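Local coordinates for Lmo2470 protein (Listeria monocytogenes EGD-e, PDB 5HL3) that is an internalin, InlP, that interacts with afadin and facilitates crossing of the basement membrane, at residues A[335-341]-A[353-359]; A[278-284]-A[323-329]; A[66-71]-A[92-96]. One frame throughout, in Å; residues are numbered along the deposited sequence.

Contact 1 of 3, residues A[335-341]-A[353-359]; sequences EYKLDVS and SYDWNVT. With CA (calcium ion), chain H.
Two strands, 335-341 and 353-359, run antiparallel as a beta hairpin, their axes 4.7 Å apart at closest and 160° between directions. The register pairs Glu-335 with Thr-359 through to Ser-341 with Ser-353. Tyr-336/Val-358, Leu-338/Trp-356 and Val-340/Tyr-354 are the hydrogen-bonded pairs, each joined by two N-H...O bonds of 2.8 to 3.0 Å, such as Leu-338 N to Trp-356 O at 2.8 Å. Leu-338, Trp-356 and Val-358 bury the most surface. Trp-356, chi1 p, swings its indole across the partner strand, so that Leu-338 CB lies over the six-membered ring, 3.6 Å from its centroid in a CH-pi contact. Leu-338 CD2 reaches Trp-356 CZ2 (3.3 Å) and Val-358 CG2 (3.6 Å), while Val-340 CG2 meets the ring edge at CH2 of Trp-356 (3.7 Å). Large apolar groups suit this inward face. The opposite face is polar and binds calcium: Asp-339 OD2 (2.5 Å), Ser-353 OG (2.4 Å) and Asp-355 OD1 (2.3 Å) share the ion with four waters, the carboxylates from one non-hydrogen-bonded pair, the hydroxyl from the next such pair. Ser-341 OG donates a hydrogen bond to Asp-339 OD1 (2.8 Å), which does not bind the ion. Thr-359 OG1 donates to Glu-335 OE1 (2.7 Å). The hairpin lies mid-sheet, strand 301-306 flanking 335-341 and strand 265-274 flanking 353-359, while strand 280-283 covers Trp-356.

Contact 2 of 3, residues A[278-284]-A[323-329]; sequences DTCTIDL and TITVDTS
A short antiparallel ladder joins strands 280-283 and 323-326 at one margin of a domain whose family belongs to the E-set clan, consistent with an immunoglobulin-like beta-sandwich. The axes approach to 4.6 Å, their directions 153° apart. Both hydrogen-bonded pairs are fully used: Cys-280 N gives to Val-326 O (3.0 Å) and Val-326 N to Cys-280 O (2.8 Å); Ile-282 N gives to Ile-324 O (2.9 Å) and Ile-324 N to Ile-282 O (3.0 Å). Between them, at the non-hydrogen-bonded pair, Thr-281 OG1 and Thr-325 OG1 bond at 2.8 Å, both with chi1 m. Asn-318 also donates to Thr-325 OG1 and to Thr-323 OG1, and Gln-272 serves Thr-281 O. Beta-branched threonines favour the extended backbone while offering hydroxyls on this polar face. The other face is interior: Trp-356 packs on Cys-280, Ile-282 and Val-326, Val-340 on Ile-282 and Val-326, while Ile-324 CD1 meets Leu-284 CD2 at 4.1 Å. Beyond the strands, Thr-328 OG1 donates to Asp-278 O (2.8 Å), and Asp-278 OD2 accepts from Asn-275 N. Asp-327 closes an Asx turn: its OD1 accepts Ser-329 N at 3.0 Å and Ser-329 OG at 2.6 Å.

Contact 3 of 3, residues A[66-71]-A[92-96]; sequences LERAMF and ITTIP
Thr-94 is the knob here, with 100 Å² covered by 66-71, a 3-10 turn that straightens out after Arg-68. The hollow is lined by carbonyls: Thr-94 CB sits 3.0 Å from Ala-69 O, its OG1 3.1 Å from Leu-66 O and its CG2 3.5 Å from Glu-67 O. Thr-94, compact and with chi1 p, sets its methyl and hydroxyl against these carbonyls. Phe-71 N donates a hydrogen bond to Thr-94 O (2.9 Å). Ile-92 CD1 presses on Leu-66 CB (3.5 Å), and a water links Glu-67 OE1 (2.9 Å) to Thr-93 N (3.0 Å); Glu-67 OE1 also accepts a hydrogen bond from Gln-64. Selenomethionine Met-70 brings SE within 4.3 Å of Pro-96 CD, while Phe-71 CD2 meets Ile-95 CG1 (4.1 Å). Stacked loops of this kind mark successive coils of a leucine-rich repeat, leading into parallel strands 76-79 and 100-103. Leu-66 and Phe-71 continue inward onto strand 50-53 and helix 21-30, and helix 42-46 also covers Phe-71.

From the N terminus, contact 3 comes first, closing a 20-residue loop that carries strand 76-79 and joining the region beside the N-terminal helices to the first leucine-rich coils. The parallel repeat sheet then runs on to the C-terminal domain, so contact 3 lies about 65 and 71 Å, centre to centre, from contacts 1 and 2. Contact 2 spans 38 residues, among them helix 285-292 and strands 301-306 and 310-318; contact 1 closes a hairpin over 11 residues. All three follow in series, without nesting or crossing. Contacts 1 and 2, centres about 10 Å apart, share one interior: Trp-356 CZ2 meets Ile-282 CG2 at 3.5 Å, and Val-340 CG2 meets Val-326 CG2 at 3.6 Å.

Contact 1 of 3, residues A[335-341]-A[353-359]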
loop_
_atom_site.group_PDB
_atom_site.type_symbol
_atom_site.label_atom_id
_atom_site.label_comp_id
_atom_site.label_asym_id
_atom_site.label_seq_id
_atom_site.Cartn_x
_atom_site.Cartn_y
_atom_site.Cartn_z
ATOM N N GLU A 335 5.218 -21.227 35.702
ATOM C CA GLU A 335 5.010 -20.171 34.725
ATOM C C GLU A 335 4.363 -20.785 33.494
ATOM O O GLU A 335 4.854 -21.782 32.967
ATOM C CB GLU A 335 6.351 -19.557 34.314
ATOM C CG GLU A 335 7.225 -19.054 35.445
ATOM C CD GLU A 335 6.682 -17.832 36.187
ATOM O OE1 GLU A 335 5.845 -17.117 35.606
ATOM O OE2 GLU A 335 7.154 -17.608 37.346
ATOM N N TYR A 336 3.293 -20.155 33.006
ATOM C CA TYR A 336 2.504 -20.683 31.900
ATOM C C TYR A 336 2.241 -19.662 30.813
ATOM O O TYR A 336 2.128 -18.466 31.087
ATOM C CB TYR A 336 1.152 -21.167 32.433
ATOM C CG TYR A 336 1.269 -22.312 33.422
ATOM C CD1 TYR A 336 1.484 -22.083 34.775
ATOM C CD2 TYR A 336 1.128 -23.642 32.996
ATOM C CE1 TYR A 336 1.590 -23.130 35.673
ATOM C CE2 TYR A 336 1.229 -24.690 33.881
ATOM C CZ TYR A 336 1.462 -24.443 35.218
ATOM O OH TYR A 336 1.569 -25.512 36.080
ATOM N N LYS A 337 2.150 -20.151 29.575
ATOM C CA LYS A 337 1.759 -19.350 28.403
ATOM C C LYS A 337 0.327 -19.757 28.055
ATOM O O LYS A 337 0.090 -20.919 27.706
ATOM C CB LYS A 337 2.654 -19.645 27.225
ATOM C CG LYS A 337 4.104 -19.254 27.419
ATOM C CD LYS A 337 4.873 -19.248 26.100
ATOM C CE LYS A 337 5.050 -20.646 25.523
ATOM N NZ LYS A 337 5.629 -21.645 26.441
ATOM N N LEU A 338 -0.605 -18.823 28.198
ATOM C CA LEU A 338 -2.036 -19.054 27.913
ATOM C C LEU A 338 -2.429 -18.414 26.586
ATOM O O LEU A 338 -1.833 -17.433 26.156
ATOM C CB LEU A 338 -2.933 -18.494 29.029
ATOM C CG LEU A 338 -3.238 -19.437 30.198
ATOM C CD1 LEU A 338 -1.989 -19.966 30.872
ATOM C CD2 LEU A 338 -4.182 -18.812 31.228
ATOM N N ASP A 339 -3.448 -18.993 25.955
ATOM C CA ASP A 339 -4.006 -18.504 24.684
ATOM C C ASP A 339 -5.502 -18.644 24.712
ATOM O O ASP A 339 -6.007 -19.685 25.140
ATOM C CB ASP A 339 -3.453 -19.301 23.514
ATOM C CG ASP A 339 -4.225 -19.084 22.230
ATOM O OD1 ASP A 339 -5.427 -19.420 22.125
ATOM O OD2 ASP A 339 -3.610 -18.660 21.285
ATOM N N VAL A 340 -6.214 -17.580 24.333
ATOM C CA VAL A 340 -7.646 -17.652 24.053
ATOM C C VAL A 340 -7.817 -17.308 22.576
ATOM O O VAL A 340 -7.282 -16.300 22.083
ATOM C CB VAL A 340 -8.470 -16.698 24.934
ATOM C CG1 VAL A 340 -9.875 -16.448 24.379
ATOM C CG2 VAL A 340 -8.620 -17.281 26.311
ATOM N N SER A 341 -8.558 -18.158 21.888
ATOM C CA SER A 341 -8.793 -17.997 20.455
ATOM C C SER A 341 -10.282 -18.050 20.151
ATOM O O SER A 341 -11.037 -18.770 20.811
ATOM C CB SER A 341 -8.042 -19.068 19.676
ATOM O OG SER A 341 -6.621 -18.820 19.709
ATOM N N SER A 353 -6.532 -14.653 17.971
ATOM C CA SER A 353 -5.814 -15.377 19.036
ATOM C C SER A 353 -5.015 -14.435 19.904
ATOM O O SER A 353 -4.271 -13.601 19.403
ATOM C CB SER A 353 -4.850 -16.377 18.382
ATOM O OG SER A 353 -4.010 -17.010 19.347
ATOM N N TYR A 354 -5.197 -14.561 21.216
ATOM C CA TYR A 354 -4.610 -13.664 22.215
ATOM C C TYR A 354 -3.857 -14.462 23.253
ATOM O O TYR A 354 -4.420 -15.359 23.866
ATOM C CB TYR A 354 -5.704 -12.781 22.845
ATOM C CG TYR A 354 -6.257 -11.840 21.805
ATOM C CD1 TYR A 354 -7.249 -12.245 20.921
ATOM C CD2 TYR A 354 -5.669 -10.597 21.616
ATOM C CE1 TYR A 354 -7.671 -11.399 19.907
ATOM C CE2 TYR A 354 -6.114 -9.739 20.622
ATOM C CZ TYR A 354 -7.082 -10.159 19.758
ATOM O OH TYR A 354 -7.496 -9.339 18.703
ATOM N N ASP A 355 -2.625 -14.049 23.517
ATOM C CA ASP A 355 -1.719 -14.760 24.403
ATOM C C ASP A 355 -1.406 -13.944 25.646
ATOM O O ASP A 355 -1.351 -12.716 25.569
ATOM C CB ASP A 355 -0.384 -14.965 23.696
ATOM C CG ASP A 355 -0.488 -15.730 22.424
ATOM O OD1 ASP A 355 -1.535 -16.318 22.110
ATOM O OD2 ASP A 355 0.539 -15.740 21.735
ATOM N N TRP A 356 -1.081 -14.613 26.750
ATOM C CA TRP A 356 -0.563 -13.908 27.937
ATOM C C TRP A 356 0.148 -14.895 28.820
ATOM O O TRP A 356 -0.044 -16.099 28.708
ATOM C CB TRP A 356 -1.665 -13.130 28.693
ATOM C CG TRP A 356 -2.651 -13.959 29.485
ATOM C CD1 TRP A 356 -2.676 -14.109 30.842
ATOM C CD2 TRP A 356 -3.791 -14.692 28.988
ATOM N NE1 TRP A 356 -3.729 -14.900 31.220
ATOM C CE2 TRP A 356 -4.422 -15.270 30.098
ATOM C CE3 TRP A 356 -4.315 -14.931 27.723
ATOM C CZ2 TRP A 356 -5.544 -16.065 29.984
ATOM C CZ3 TRP A 356 -5.455 -15.723 27.620
ATOM C CH2 TRP A 356 -6.034 -16.295 28.746
ATOM N N ASN A 357 0.975 -14.357 29.695
ATOM C CA ASN A 357 1.751 -15.166 30.644
ATOM C C ASN A 357 1.133 -15.141 32.020
ATOM O O ASN A 357 0.696 -14.102 32.505
ATOM C CB ASN A 357 3.202 -14.660 30.724
ATOM C CG ASN A 357 3.982 -14.894 29.452
ATOM O OD1 ASN A 357 3.641 -15.776 28.655
ATOM N ND2 ASN A 357 5.020 -14.086 29.228
ATOM N N VAL A 358 1.102 -16.309 32.653
ATOM C CA VAL A 358 0.534 -16.460 33.983
ATOM C C VAL A 358 1.565 -17.111 34.904
ATOM O O VAL A 358 2.182 -18.126 34.541
ATOM C CB VAL A 358 -0.736 -17.350 33.967
ATOM C CG1 VAL A 358 -1.329 -17.533 35.354
ATOM C CG2 VAL A 358 -1.776 -16.752 33.028
ATOM N N THR A 359 1.752 -16.501 36.080
ATOM C CA THR A 359 2.546 -17.067 37.150
ATOM C C THR A 359 1.539 -17.648 38.150
ATOM O O THR A 359 0.668 -16.942 38.656
ATOM C CB THR A 359 3.428 -16.002 37.849
ATOM O OG1 THR A 359 4.292 -15.364 36.887
ATOM C CG2 THR A 359 4.273 -16.644 38.991
HETATM CA CA CA H . -1.776 -17.441 20.068
HETATM O O HOH W 1 -1.754 -15.178 19.043
HETATM O O HOH W 2 0.508 -17.152 19.358
HETATM O O HOH W 3 -1.899 -18.741 18.171
HETATM O O HOH W 4 -0.527 -19.327 20.957
#

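Contact 2 of 3, residues A[278-284]-A[323-329]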
loop_
_atom_site.group_PDB
_atom_site.type_symbol
_atom_site.label_atom_id
_atom_site.label_comp_id
_atom_site.label_asym_id
_atom_site.label_seq_id
_atom_site.Cartn_x
_atom_site.Cartn_y
_atom_site.Cartn_z
ATOM N N ASP A 278 -6.827 -21.274 41.466
ATOM C CA ASP A 278 -7.594 -20.175 40.885
ATOM C C ASP A 278 -7.832 -20.383 39.397
ATOM O O ASP A 278 -7.044 -21.025 38.713
ATOM C CB ASP A 278 -6.832 -18.836 40.988
ATOM C CG ASP A 278 -6.689 -18.309 42.409
ATOM O OD1 ASP A 278 -7.372 -18.795 43.335
ATOM O OD2 ASP A 278 -5.861 -17.368 42.578
ATOM N N THR A 279 -8.925 -19.813 38.910
ATOM C CA THR A 279 -9.141 -19.692 37.473
ATOM C C THR A 279 -8.457 -18.377 37.033
ATOM O O THR A 279 -7.847 -17.675 37.851
ATOM C CB THR A 279 -10.639 -19.677 37.112
ATOM O OG1 THR A 279 -11.278 -18.577 37.778
ATOM C CG2 THR A 279 -11.296 -20.955 37.506
ATOM N N CYS A 280 -8.555 -18.043 35.753
ATOM C CA CYS A 280 -7.934 -16.839 35.244
ATOM C C CYS A 280 -8.909 -16.143 34.299
ATOM O O CYS A 280 -9.396 -16.743 33.341
ATOM C CB CYS A 280 -6.652 -17.218 34.524
ATOM S SG CYS A 280 -5.696 -15.804 33.956
ATOM N N THR A 281 -9.190 -14.873 34.583
ATOM C CA THR A 281 -10.159 -14.100 33.818
ATOM C C THR A 281 -9.452 -12.972 33.093
ATOM O O THR A 281 -8.543 -12.355 33.625
ATOM C CB THR A 281 -11.261 -13.579 34.762
ATOM O OG1 THR A 281 -11.943 -14.707 35.330
ATOM C CG2 THR A 281 -12.239 -12.702 34.042
ATOM N N ILE A 282 -9.880 -12.711 31.864
ATOM C CA ILE A 282 -9.323 -11.670 31.015
ATOM C C ILE A 282 -10.406 -10.739 30.478
ATOM O O ILE A 282 -11.575 -11.131 30.318
ATOM C CB ILE A 282 -8.560 -12.253 29.766
ATOM C CG1 ILE A 282 -9.478 -13.148 28.901
ATOM C CG2 ILE A 282 -7.327 -13.023 30.219
ATOM C CD1 ILE A 282 -8.938 -13.495 27.531
ATOM N N ASP A 283 -9.972 -9.527 30.172
ATOM C CA ASP A 283 -10.741 -8.582 29.366
ATOM C C ASP A 283 -10.346 -8.823 27.904
ATOM O O ASP A 283 -9.191 -9.141 27.600
ATOM C CB ASP A 283 -10.401 -7.132 29.734
ATOM C CG ASP A 283 -10.827 -6.749 31.110
ATOM O OD1 ASP A 283 -11.766 -7.334 31.676
ATOM O OD2 ASP A 283 -10.194 -5.802 31.649
ATOM N N LEU A 284 -11.302 -8.707 26.999
ATOM C CA LEU A 284 -10.992 -8.825 25.557
ATOM C C LEU A 284 -12.017 -8.056 24.766
ATOM O O LEU A 284 -12.921 -8.645 24.176
ATOM C CB LEU A 284 -10.883 -10.290 25.128
ATOM C CG LEU A 284 -10.289 -10.560 23.737
ATOM C CD1 LEU A 284 -8.960 -9.873 23.553
ATOM C CD2 LEU A 284 -10.186 -12.065 23.514
ATOM N N THR A 323 -16.211 -10.452 30.107
ATOM C CA THR A 323 -14.899 -11.051 30.397
ATOM C C THR A 323 -14.960 -12.501 29.927
ATOM O O THR A 323 -16.023 -13.023 29.574
ATOM C CB THR A 323 -14.545 -11.023 31.902
ATOM O OG1 THR A 323 -15.505 -11.763 32.624
ATOM C CG2 THR A 323 -14.498 -9.600 32.479
ATOM N N ILE A 324 -13.792 -13.140 29.906
ATOM C CA ILE A 324 -13.642 -14.536 29.523
ATOM C C ILE A 324 -12.829 -15.217 30.612
ATOM O O ILE A 324 -11.808 -14.680 31.037
ATOM C CB ILE A 324 -12.946 -14.689 28.158
ATOM C CG1 ILE A 324 -13.781 -14.038 27.060
ATOM C CG2 ILE A 324 -12.683 -16.158 27.844
ATOM C CD1 ILE A 324 -13.081 -13.931 25.713
ATOM N N THR A 325 -13.263 -16.399 31.053
ATOM C CA THR A 325 -12.561 -17.119 32.124
ATOM C C THR A 325 -12.012 -18.435 31.615
ATOM O O THR A 325 -12.741 -19.204 30.996
ATOM C CB THR A 325 -13.488 -17.369 33.329
ATOM O OG1 THR A 325 -13.877 -16.095 33.871
ATOM C CG2 THR A 325 -12.803 -18.175 34.395
ATOM N N VAL A 326 -10.719 -18.667 31.840
ATOM C CA VAL A 326 -10.068 -19.924 31.505
ATOM C C VAL A 326 -9.842 -20.683 32.797
ATOM O O VAL A 326 -9.346 -20.134 33.780
ATOM C CB VAL A 326 -8.739 -19.681 30.783
ATOM C CG1 VAL A 326 -8.082 -21.003 30.393
ATOM C CG2 VAL A 326 -8.977 -18.827 29.570
ATOM N N ASP A 327 -10.275 -21.934 32.814
ATOM C CA ASP A 327 -10.166 -22.736 34.023
ATOM C C ASP A 327 -8.765 -23.318 34.185
ATOM O O ASP A 327 -8.484 -24.432 33.740
ATOM C CB ASP A 327 -11.215 -23.838 34.054
ATOM C CG ASP A 327 -11.211 -24.600 35.354
ATOM O OD1 ASP A 327 -10.422 -24.260 36.260
ATOM O OD2 ASP A 327 -12.014 -25.544 35.495
ATOM N N THR A 328 -7.932 -22.556 34.890
ATOM C CA THR A 328 -6.547 -22.921 35.250
ATOM C C THR A 328 -6.452 -23.545 36.648
ATOM O O THR A 328 -5.358 -23.722 37.162
ATOM C CB THR A 328 -5.662 -21.645 35.251
ATOM O OG1 THR A 328 -6.324 -20.613 35.989
ATOM C CG2 THR A 328 -5.390 -21.159 33.844
ATOM N N SER A 329 -7.585 -23.905 37.247
ATOM C CA SER A 329 -7.612 -24.327 38.646
ATOM C C SER A 329 -6.880 -25.641 38.966
ATOM O O SER A 329 -6.480 -25.850 40.117
ATOM C CB SER A 329 -9.052 -24.383 39.145
ATOM O OG SER A 329 -9.774 -25.438 38.540
#

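Contact 3 of 3, residues A[66-71]-A[92-96]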
loop_
_atom_site.group_PDB
_atom_site.type_symbol
_atom_site.label_atom_id
_atom_site.label_comp_id
_atom_site.label_asym_id
_atom_site.label_seq_id
_atom_site.Cartn_x
_atom_site.Cartn_y
_atom_site.Cartn_z
ATOM N N LEU A 66 14.245 11.278 -26.908
ATOM C CA LEU A 66 12.868 11.607 -27.266
ATOM C C LEU A 66 12.634 13.105 -27.412
ATOM O O LEU A 66 11.690 13.521 -28.110
ATOM C CB LEU A 66 11.880 11.031 -26.232
ATOM C CG LEU A 66 11.685 9.534 -26.208
ATOM C CD1 LEU A 66 10.785 9.148 -25.041
ATOM C CD2 LEU A 66 11.098 8.992 -27.502
ATOM N N GLU A 67 13.512 13.927 -26.842
ATOM C CA GLU A 67 13.364 15.390 -26.997
ATOM C C GLU A 67 13.699 15.868 -28.424
ATOM O O GLU A 67 13.503 17.030 -28.742
ATOM C CB GLU A 67 14.200 16.138 -25.977
ATOM C CG GLU A 67 15.699 16.052 -26.227
ATOM C CD GLU A 67 16.542 16.450 -25.039
ATOM O OE1 GLU A 67 16.013 16.991 -24.032
ATOM O OE2 GLU A 67 17.764 16.224 -25.084
ATOM N N ARG A 68 14.178 14.956 -29.272
ATOM C CA ARG A 68 14.492 15.280 -30.667
ATOM C C ARG A 68 13.266 15.221 -31.565
ATOM O O ARG A 68 13.376 15.535 -32.740
ATOM C CB ARG A 68 15.556 14.327 -31.195
ATOM C CG ARG A 68 16.896 14.488 -30.459
ATOM C CD ARG A 68 17.776 13.263 -30.613
ATOM N NE ARG A 68 18.198 13.018 -31.998
ATOM C CZ ARG A 68 19.368 13.379 -32.521
ATOM N NH1 ARG A 68 20.240 14.079 -31.818
ATOM N NH2 ARG A 68 19.648 13.061 -33.769
ATOM N N ALA A 69 12.114 14.830 -31.029
ATOM C CA ALA A 69 10.877 14.750 -31.820
ATOM C C ALA A 69 9.722 15.345 -31.036
ATOM O O ALA A 69 9.647 15.177 -29.820
ATOM C CB ALA A 69 10.557 13.295 -32.177
HETATM N N MSE A 70 8.827 16.037 -31.729
HETATM C CA MSE A 70 7.643 16.625 -31.106
HETATM C C MSE A 70 6.481 15.668 -31.145
HETATM O O MSE A 70 6.068 15.256 -32.230
HETATM C CB MSE A 70 7.282 17.925 -31.824
HETATM C CG MSE A 70 6.081 18.637 -31.188
HETATM SE SE MSE A 70 6.278 19.125 -29.299
HETATM C CE MSE A 70 7.698 20.408 -29.583
ATOM N N PHE A 71 5.958 15.322 -29.966
ATOM C CA PHE A 71 4.809 14.424 -29.807
ATOM C C PHE A 71 3.594 15.264 -29.381
ATOM O O PHE A 71 3.300 15.416 -28.193
ATOM C CB PHE A 71 5.128 13.347 -28.768
ATOM C CG PHE A 71 6.299 12.474 -29.145
ATOM C CD1 PHE A 71 6.143 11.430 -30.024
ATOM C CD2 PHE A 71 7.571 12.718 -28.621
ATOM C CE1 PHE A 71 7.210 10.629 -30.375
ATOM C CE2 PHE A 71 8.643 11.913 -28.965
ATOM C CZ PHE A 71 8.457 10.865 -29.860
ATOM N N ILE A 92 11.173 15.938 -20.303
ATOM C CA ILE A 92 11.484 16.568 -21.591
ATOM C C ILE A 92 10.328 17.456 -22.021
ATOM O O ILE A 92 9.218 17.339 -21.471
ATOM C CB ILE A 92 11.831 15.525 -22.680
ATOM C CG1 ILE A 92 10.671 14.530 -22.894
ATOM C CG2 ILE A 92 13.102 14.756 -22.288
ATOM C CD1 ILE A 92 10.835 13.638 -24.089
ATOM N N THR A 93 10.575 18.329 -22.990
ATOM C CA THR A 93 9.597 19.336 -23.365
ATOM C C THR A 93 8.706 18.955 -24.545
ATOM O O THR A 93 7.853 19.741 -24.929
ATOM C CB THR A 93 10.318 20.645 -23.764
ATOM O OG1 THR A 93 11.183 20.383 -24.861
ATOM C CG2 THR A 93 11.095 21.232 -22.572
ATOM N N THR A 94 8.887 17.760 -25.098
ATOM C CA THR A 94 8.208 17.382 -26.338
ATOM C C THR A 94 7.036 16.422 -26.177
ATOM O O THR A 94 6.584 15.851 -27.152
ATOM C CB THR A 94 9.225 16.770 -27.326
ATOM O OG1 THR A 94 9.871 15.666 -26.703
ATOM C CG2 THR A 94 10.282 17.822 -27.742
ATOM N N ILE A 95 6.529 16.247 -24.958
ATOM C CA ILE A 95 5.294 15.455 -24.727
ATOM C C ILE A 95 4.397 16.330 -23.836
ATOM O O ILE A 95 4.050 15.970 -22.695
ATOM C CB ILE A 95 5.553 14.089 -24.077
ATOM C CG1 ILE A 95 6.785 13.404 -24.696
ATOM C CG2 ILE A 95 4.307 13.212 -24.248
ATOM C CD1 ILE A 95 7.140 12.098 -24.001
ATOM N N PRO A 96 3.987 17.494 -24.349
ATOM C CA PRO A 96 3.285 18.466 -23.520
ATOM C C PRO A 96 1.947 18.009 -22.965
ATOM O O PRO A 96 1.520 18.523 -21.902
ATOM C CB PRO A 96 3.077 19.644 -24.474
ATOM C CG PRO A 96 3.173 19.072 -25.845
ATOM C CD PRO A 96 4.216 18.014 -25.712
HETATM O O HOH W 5 13.576 18.498 -23.435
#